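Local coordinates for elongin-C (Saccharomyces cerevisiae, PDB 5ZB2), which serves as the adaptor between the cullin Cul3 and substrate receptors in a ubiquitin ligase that polyubiquitylates the monoubiquitylated large subunit of RNA polymerase II, triggering its proteolysis, at residues 20-25 with 46-51; 55-60 with 92-97. One frame throughout, in Å; residues are numbered along the deposited sequence.

From the N terminus, strand 19-23 turns back into the antiparallel strand 29-33, and the chain then passes through the short helix 34-37. Contact 1 closes this excursion when 46-51 comes to lie along the other edge of the first strand, giving the strand order 2-1-3. Helix 55-71 follows, and contact 2 closes a second loop, which includes the unmodelled residues 73-80, by bringing 92-97 against its first turns. The loops lie in series; they neither nest nor cross. With centres about 14 Å apart, the contacts still meet at Leu-58, whose CD2 packs on Leu-50, Val-23 and Ser-24. The sheet, the long helix and helix 91-101 are thereby tied together in sequence.

Contact 1: residues 20-25 with 46-51; sequences VTLVSK and GRIELK
Val-23 joins 20-25 to 46-51 through both of its backbone polar groups. The short strand axes of 20-23 and 47-49 run parallel, 5.0 Å apart at closest approach, with their directions differing by 12°. Val-23 N donates to Ile-48 O at 3.0 Å, and Leu-50 N donates to Val-23 O at 3.0 Å. Both partners flank Glu-49, as expected of a parallel bridge between Val-23 and Glu-49. Toward the strand starts the pairing slackens, and Thr-21 O stands 3.9 Å from Ile-48 N.

Thr-21, Val-23, Arg-47 and Glu-49 share one face of the sheet. Arg-47 leaves the backbone with CG anti to N (chi1 -179°) and stays extended to NE. Val-23 CG2 lies over one face of the guanidinium, near its rim and 3.4 Å from Arg-47 NH2. In the guanidinium plane, Arg-47 NH1 reaches the anti lone pair of Glu-49 OE2 at 2.7 Å, a salt bridge within one strand. Nearer the backbone, Thr-21 CG2 meets Arg-47 CB at 3.5 Å. On the other face Leu-22 CD1 presses against Leu-50 CD1 at 3.6 Å and also touches Ile-48 CB; Leu-43 and, from helix 55-71, Leu-58 add to this apolar cluster.

The chemistry is therefore two-sided: on one face a guanidinium lies against a valine methyl group while a carboxylate of its own strand holds it at the edge; on the other, Leu-22 and Leu-50 pack with Leu-58, and Ile-48 adds its CB.

Contact 2: residues 55-60 with 92-97; sequences SHILEK and LELLLA
Ile-57 meets Glu-93, Leu-94 and Ala-97 where helices 55-71 and 91-101 face each other; the short axes of 55-60 and 92-97 approach to 10.1 Å and cross at -57°. The tight part centres on Ile-57. Its CG1 lies 3.6 Å from Glu-93 CD, and its CD1 packs against CG of the same glutamate. The other branch, Ile-57 CG2, meets Ala-97 CB at 3.9 Å and Leu-94 CD1 at 4.1 Å. Glu-93 CG is anti to the backbone N (chi1 -172°), and the chain beyond it is extended, crossing the isoleucine obliquely so that both CG and the carboxylate carbon touch it.

The flanks are looser. His-56 CE1 stays 4.1 Å from Glu-93 OE1, with ring and carboxylate planes 87° apart; His-56 NE2 instead makes a weak hydrogen bond to Asp-54. Beyond Leu-94, Lys-60 offers only CG, 4.2 Å from Leu-94 CD2, while its amine leads off to a weak, long ion pair with Glu-63. An alanine in place of Glu-93 would probably leave Ile-57 CG1 without its cover on that side.

Leu-92 and Leu-95 of helix 91-101 pack on two RAD7 chains, consistent with the partner-binding role of C-terminal helices in Skp1-family BTB/POZ folds.

Contact 1: residues 20-25 with 46-51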
ATOM      1  N   VAL B  20     -23.873  34.208 -32.486  1.00116.22           N
ATOM      2  CA  VAL B  20     -23.281  34.761 -31.272  1.00118.07           C
ATOM      3  C   VAL B  20     -21.768  34.727 -31.433  1.00119.87           C
ATOM      4  O   VAL B  20     -21.196  33.681 -31.760  1.00117.87           O
ATOM      5  CB  VAL B  20     -23.711  33.979 -30.015  1.00117.40           C
ATOM      6  CG1 VAL B  20     -23.031  34.540 -28.770  1.00115.58           C
ATOM      7  CG2 VAL B  20     -25.225  34.015 -29.860  1.00120.04           C
ATOM      8  N   THR B  21     -21.121  35.866 -31.203  1.00125.59           N
ATOM      9  CA  THR B  21     -19.679  35.962 -31.366  1.00133.86           C
ATOM     10  C   THR B  21     -18.957  35.469 -30.117  1.00132.47           C
ATOM     11  O   THR B  21     -19.496  35.497 -29.006  1.00127.17           O
ATOM     12  CB  THR B  21     -19.259  37.402 -31.669  1.00148.37           C
ATOM     13  OG1 THR B  21     -17.833  37.468 -31.796  1.00142.88           O
ATOM     14  CG2 THR B  21     -19.709  38.352 -30.565  1.00133.33           C
ATOM     15  N   LEU B  22     -17.720  35.015 -30.312  1.00139.48           N
ATOM     16  CA  LEU B  22     -16.913  34.474 -29.227  1.00139.63           C
ATOM     17  C   LEU B  22     -15.450  34.790 -29.499  1.00128.28           C
ATOM     18  O   LEU B  22     -14.948  34.515 -30.594  1.00127.23           O
ATOM     19  CB  LEU B  22     -17.117  32.961 -29.091  1.00128.72           C
ATOM     20  CG  LEU B  22     -16.538  32.313 -27.832  1.00120.81           C
ATOM     21  CD1 LEU B  22     -17.315  32.760 -26.606  1.00116.17           C
ATOM     22  CD2 LEU B  22     -16.546  30.799 -27.956  1.00109.40           C
ATOM     23  N   VAL B  23     -14.772  35.357 -28.505  1.00125.00           N
ATOM     24  CA  VAL B  23     -13.390  35.799 -28.647  1.00122.51           C
ATOM     25  C   VAL B  23     -12.487  34.893 -27.824  1.00121.10           C
ATOM     26  O   VAL B  23     -12.859  34.418 -26.744  1.00120.98           O
ATOM     27  CB  VAL B  23     -13.227  37.273 -28.217  1.00122.66           C
ATOM     28  CG1 VAL B  23     -11.789  37.740 -28.409  1.00123.37           C
ATOM     29  CG2 VAL B  23     -14.181  38.156 -29.000  1.00131.85           C
ATOM     30  N   SER B  24     -11.283  34.662 -28.343  1.00121.09           N
ATOM     31  CA  SER B  24     -10.279  33.844 -27.684  1.00118.06           C
ATOM     32  C   SER B  24      -9.249  34.736 -26.995  1.00122.16           C
ATOM     33  O   SER B  24      -9.314  35.967 -27.052  1.00126.78           O
ATOM     34  CB  SER B  24      -9.596  32.921 -28.696  1.00115.54           C
ATOM     35  OG  SER B  24      -8.594  32.139 -28.071  1.00117.28           O
ATOM     36  N   LYS B  25      -8.281  34.101 -26.331  1.00121.16           N
ATOM     37  CA  LYS B  25      -7.154  34.849 -25.785  1.00123.08           C
ATOM     38  C   LYS B  25      -6.445  35.620 -26.891  1.00133.53           C
ATOM     39  O   LYS B  25      -6.165  36.816 -26.754  1.00155.69           O
ATOM     40  CB  LYS B  25      -6.185  33.904 -25.074  1.00118.62           C
ATOM     41  CG  LYS B  25      -5.041  34.618 -24.369  1.00119.41           C
ATOM     42  CD  LYS B  25      -4.206  33.659 -23.539  1.00118.21           C
ATOM     43  CE  LYS B  25      -3.134  34.401 -22.756  1.00124.06           C
ATOM     44  NZ  LYS B  25      -2.343  33.491 -21.879  1.00121.35           N
ATOM     45  N   GLY B  46     -24.800  37.537 -27.518  1.00123.37           N
ATOM     46  CA  GLY B  46     -24.014  38.701 -27.137  1.00118.77           C
ATOM     47  C   GLY B  46     -22.579  38.618 -27.621  1.00118.23           C
ATOM     48  O   GLY B  46     -22.320  38.256 -28.767  1.00117.61           O
ATOM     49  N   ARG B  47     -21.646  38.957 -26.732  1.00123.04           N
ATOM     50  CA  ARG B  47     -20.221  38.824 -26.988  1.00126.08           C
ATOM     51  C   ARG B  47     -19.535  38.413 -25.694  1.00121.44           C
ATOM     52  O   ARG B  47     -19.811  38.979 -24.634  1.00122.87           O
ATOM     53  CB  ARG B  47     -19.623  40.135 -27.514  1.00133.88           C
ATOM     54  CG  ARG B  47     -18.136  40.075 -27.836  1.00119.98           C
ATOM     55  CD  ARG B  47     -17.638  41.439 -28.281  1.00115.84           C
ATOM     56  NE  ARG B  47     -16.260  41.410 -28.771  1.00115.81           N
ATOM     57  CZ  ARG B  47     -15.181  41.539 -28.003  1.00118.25           C
ATOM     58  NH1 ARG B  47     -15.298  41.699 -26.692  1.00118.01           N
ATOM     59  NH2 ARG B  47     -13.975  41.506 -28.552  1.00119.23           N
ATOM     60  N   ILE B  48     -18.642  37.429 -25.786  1.00118.30           N
ATOM     61  CA  ILE B  48     -17.932  36.902 -24.627  1.00114.11           C
ATOM     62  C   ILE B  48     -16.441  36.897 -24.927  1.00113.68           C
ATOM     63  O   ILE B  48     -16.020  36.559 -26.039  1.00115.36           O
ATOM     64  CB  ILE B  48     -18.415  35.483 -24.256  1.00109.74           C
ATOM     65  CG1 ILE B  48     -19.920  35.482 -23.961  1.00107.60           C
ATOM     66  CG2 ILE B  48     -17.629  34.941 -23.064  1.00108.06           C
ATOM     67  CD1 ILE B  48     -20.330  36.327 -22.767  1.00109.02           C
ATOM     68  N   GLU B  49     -15.644  37.267 -23.927  1.00113.89           N
ATOM     69  CA  GLU B  49     -14.188  37.273 -24.022  1.00114.11           C
ATOM     70  C   GLU B  49     -13.661  36.136 -23.156  1.00111.70           C
ATOM     71  O   GLU B  49     -13.803  36.166 -21.929  1.00110.59           O
ATOM     72  CB  GLU B  49     -13.615  38.616 -23.574  1.00113.93           C
ATOM     73  CG  GLU B  49     -14.123  39.804 -24.372  1.00116.75           C
ATOM     74  CD  GLU B  49     -13.585  41.123 -23.856  1.00129.40           C
ATOM     75  OE1 GLU B  49     -12.887  41.117 -22.820  1.00133.75           O
ATOM     76  OE2 GLU B  49     -13.859  42.164 -24.487  1.00122.61           O
ATOM     77  N   LEU B  50     -13.056  35.138 -23.793  1.00109.39           N
ATOM     78  CA  LEU B  50     -12.557  33.955 -23.103  1.00106.89           C
ATOM     79  C   LEU B  50     -11.033  33.988 -23.072  1.00109.19           C
ATOM     80  O   LEU B  50     -10.350  33.240 -23.775  1.00109.06           O
ATOM     81  CB  LEU B  50     -13.072  32.683 -23.782  1.00104.93           C
ATOM     82  CG  LEU B  50     -14.588  32.496 -23.836  1.00109.09           C
ATOM     83  CD1 LEU B  50     -14.915  31.131 -24.417  1.00105.27           C
ATOM     84  CD2 LEU B  50     -15.222  32.657 -22.462  1.00129.37           C
ATOM     85  N   LYS B  51     -10.499  34.875 -22.238  1.00112.47           N
ATOM     86  CA  LYS B  51      -9.071  34.885 -21.986  1.00116.07           C
ATOM     87  C   LYS B  51      -8.657  33.574 -21.316  1.00115.07           C
ATOM     88  O   LYS B  51      -9.489  32.783 -20.865  1.00110.74           O
ATOM     89  CB  LYS B  51      -8.693  36.080 -21.113  1.00124.29           C
ATOM     90  CG  LYS B  51      -9.063  37.427 -21.717  1.00128.04           C
ATOM     91  CD  LYS B  51      -8.658  38.578 -20.809  1.00131.85           C
ATOM     92  CE  LYS B  51      -8.994  39.923 -21.433  1.00130.25           C
ATOM     93  NZ  LYS B  51      -8.569  41.062 -20.573  1.00138.96           N
TER

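Contact 2: residues 55-60 with 92-97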
ATOM      1  N   SER B  55      -6.498  29.531 -29.159  1.00110.45           N
ATOM      2  CA  SER B  55      -7.406  29.475 -30.299  1.00107.91           C
ATOM      3  C   SER B  55      -7.816  28.043 -30.615  1.00101.66           C
ATOM      4  O   SER B  55      -8.973  27.787 -30.970  1.00 96.87           O
ATOM      5  CB  SER B  55      -6.744  30.127 -31.513  1.00109.84           C
ATOM      6  OG  SER B  55      -6.394  31.472 -31.235  1.00112.48           O
ATOM      7  N   HIS B  56      -6.884  27.095 -30.496  1.00101.06           N
ATOM      8  CA  HIS B  56      -7.198  25.705 -30.811  1.00 98.29           C
ATOM      9  C   HIS B  56      -8.205  25.117 -29.831  1.00 94.38           C
ATOM     10  O   HIS B  56      -8.951  24.198 -30.188  1.00 89.22           O
ATOM     11  CB  HIS B  56      -5.917  24.871 -30.823  1.00 99.56           C
ATOM     12  CG  HIS B  56      -5.185  24.862 -29.518  1.00107.20           C
ATOM     13  ND1 HIS B  56      -5.309  23.840 -28.601  1.00109.86           N
ATOM     14  CD2 HIS B  56      -4.319  25.749 -28.974  1.00122.94           C
ATOM     15  CE1 HIS B  56      -4.551  24.098 -27.550  1.00112.13           C
ATOM     16  NE2 HIS B  56      -3.941  25.251 -27.752  1.00120.41           N
ATOM     17  N   ILE B  57      -8.250  25.631 -28.599  1.00 94.54           N
ATOM     18  CA  ILE B  57      -9.192  25.111 -27.611  1.00 90.08           C
ATOM     19  C   ILE B  57     -10.612  25.548 -27.949  1.00 84.63           C
ATOM     20  O   ILE B  57     -11.528  24.721 -28.030  1.00 80.02           O
ATOM     21  CB  ILE B  57      -8.783  25.560 -26.195  1.00 90.26           C
ATOM     22  CG1 ILE B  57      -7.394  25.021 -25.836  1.00 96.38           C
ATOM     23  CG2 ILE B  57      -9.815  25.116 -25.162  1.00 79.54           C
ATOM     24  CD1 ILE B  57      -7.284  23.500 -25.808  1.00 87.90           C
ATOM     25  N   LEU B  58     -10.818  26.852 -28.149  1.00 87.37           N
ATOM     26  CA  LEU B  58     -12.158  27.353 -28.441  1.00 85.34           C
ATOM     27  C   LEU B  58     -12.707  26.745 -29.723  1.00 80.94           C
ATOM     28  O   LEU B  58     -13.889  26.384 -29.791  1.00 75.29           O
ATOM     29  CB  LEU B  58     -12.144  28.877 -28.540  1.00 93.40           C
ATOM     30  CG  LEU B  58     -12.165  29.625 -27.208  1.00 99.67           C
ATOM     31  CD1 LEU B  58     -10.827  29.519 -26.498  1.00101.50           C
ATOM     32  CD2 LEU B  58     -12.547  31.080 -27.418  1.00118.10           C
ATOM     33  N   GLU B  59     -11.867  26.622 -30.753  1.00 86.43           N
ATOM     34  CA  GLU B  59     -12.309  25.988 -31.989  1.00 86.47           C
ATOM     35  C   GLU B  59     -12.859  24.593 -31.730  1.00 79.15           C
ATOM     36  O   GLU B  59     -13.793  24.156 -32.413  1.00 75.44           O
ATOM     37  CB  GLU B  59     -11.155  25.933 -32.993  1.00 94.50           C
ATOM     38  CG  GLU B  59     -11.502  25.229 -34.298  1.00111.38           C
ATOM     39  CD  GLU B  59     -10.530  25.556 -35.417  1.00116.24           C
ATOM     40  OE1 GLU B  59     -10.848  26.438 -36.242  1.00116.84           O
ATOM     41  OE2 GLU B  59      -9.446  24.937 -35.467  1.00131.54           O
ATOM     42  N   LYS B  60     -12.309  23.884 -30.740  1.00 77.94           N
ATOM     43  CA  LYS B  60     -12.811  22.554 -30.418  1.00 75.59           C
ATOM     44  C   LYS B  60     -14.065  22.629 -29.555  1.00 69.47           C
ATOM     45  O   LYS B  60     -14.964  21.792 -29.692  1.00 67.83           O
ATOM     46  CB  LYS B  60     -11.728  21.734 -29.715  1.00 78.35           C
ATOM     47  CG  LYS B  60     -11.852  20.229 -29.924  1.00 77.79           C
ATOM     48  CD  LYS B  60     -11.599  19.845 -31.377  1.00 81.46           C
ATOM     49  CE  LYS B  60     -11.713  18.349 -31.597  1.00 80.38           C
ATOM     50  NZ  LYS B  60     -11.449  17.986 -33.018  1.00 81.65           N
ATOM     51  N   LEU B  92      -6.164  17.892 -21.251  1.00 60.07           N
ATOM     52  CA  LEU B  92      -6.243  18.567 -19.958  1.00 60.23           C
ATOM     53  C   LEU B  92      -6.851  19.957 -20.104  1.00 61.26           C
ATOM     54  O   LEU B  92      -7.846  20.286 -19.448  1.00 58.79           O
ATOM     55  CB  LEU B  92      -4.857  18.651 -19.314  1.00 59.59           C
ATOM     56  CG  LEU B  92      -4.321  17.380 -18.649  1.00 62.15           C
ATOM     57  CD1 LEU B  92      -2.917  17.618 -18.109  1.00 61.31           C
ATOM     58  CD2 LEU B  92      -5.237  16.900 -17.531  1.00 63.37           C
ATOM     59  N   GLU B  93      -6.264  20.792 -20.965  1.00 64.67           N
ATOM     60  CA  GLU B  93      -6.758  22.157 -21.115  1.00 67.79           C
ATOM     61  C   GLU B  93      -8.207  22.169 -21.584  1.00 65.44           C
ATOM     62  O   GLU B  93      -9.001  23.010 -21.147  1.00 65.77           O
ATOM     63  CB  GLU B  93      -5.870  22.935 -22.087  1.00 77.90           C
ATOM     64  CG  GLU B  93      -6.192  24.421 -22.154  1.00 85.42           C
ATOM     65  CD  GLU B  93      -5.185  25.205 -22.974  1.00101.72           C
ATOM     66  OE1 GLU B  93      -4.207  24.598 -23.461  1.00107.90           O
ATOM     67  OE2 GLU B  93      -5.371  26.431 -23.131  1.00103.66           O
ATOM     68  N   LEU B  94      -8.579  21.237 -22.464  1.00 62.74           N
ATOM     69  CA  LEU B  94      -9.961  21.184 -22.929  1.00 66.24           C
ATOM     70  C   LEU B  94     -10.914  20.791 -21.806  1.00 59.70           C
ATOM     71  O   LEU B  94     -12.054  21.268 -21.770  1.00 58.75           O
ATOM     72  CB  LEU B  94     -10.092  20.211 -24.102  1.00 67.04           C
ATOM     73  CG  LEU B  94     -11.465  20.159 -24.783  1.00 66.82           C
ATOM     74  CD1 LEU B  94     -11.875  21.529 -25.308  1.00 73.83           C
ATOM     75  CD2 LEU B  94     -11.473  19.138 -25.914  1.00 65.07           C
ATOM     76  N   LEU B  95     -10.475  19.928 -20.886  1.00 56.83           N
ATOM     77  CA  LEU B  95     -11.308  19.594 -19.735  1.00 55.42           C
ATOM     78  C   LEU B  95     -11.618  20.839 -18.915  1.00 54.12           C
ATOM     79  O   LEU B  95     -12.767  21.065 -18.516  1.00 53.15           O
ATOM     80  CB  LEU B  95     -10.617  18.537 -18.870  1.00 51.68           C
ATOM     81  CG  LEU B  95     -11.272  18.250 -17.513  1.00 47.89           C
ATOM     82  CD1 LEU B  95     -12.735  17.849 -17.675  1.00 49.02           C
ATOM     83  CD2 LEU B  95     -10.504  17.165 -16.785  1.00 46.62           C
ATOM     84  N   LEU B  96     -10.601  21.665 -18.658  1.00 54.60           N
ATOM     85  CA  LEU B  96     -10.812  22.882 -17.882  1.00 56.94           C
ATOM     86  C   LEU B  96     -11.790  23.819 -18.580  1.00 58.40           C
ATOM     87  O   LEU B  96     -12.619  24.462 -17.924  1.00 58.86           O
ATOM     88  CB  LEU B  96      -9.476  23.587 -17.639  1.00 55.68           C
ATOM     89  CG  LEU B  96      -8.409  22.782 -16.896  1.00 56.93           C
ATOM     90  CD1 LEU B  96      -7.153  23.624 -16.693  1.00 56.82           C
ATOM     91  CD2 LEU B  96      -8.936  22.271 -15.560  1.00 54.34           C
ATOM     92  N   ALA B  97     -11.711  23.915 -19.909  1.00 59.09           N
ATOM     93  CA  ALA B  97     -12.635  24.778 -20.637  1.00 61.12           C
ATOM     94  C   ALA B  97     -14.058  24.238 -20.574  1.00 59.89           C
ATOM     95  O   ALA B  97     -15.012  25.005 -20.406  1.00 60.89           O
ATOM     96  CB  ALA B  97     -12.183  24.929 -22.087  1.00 65.41           C
TER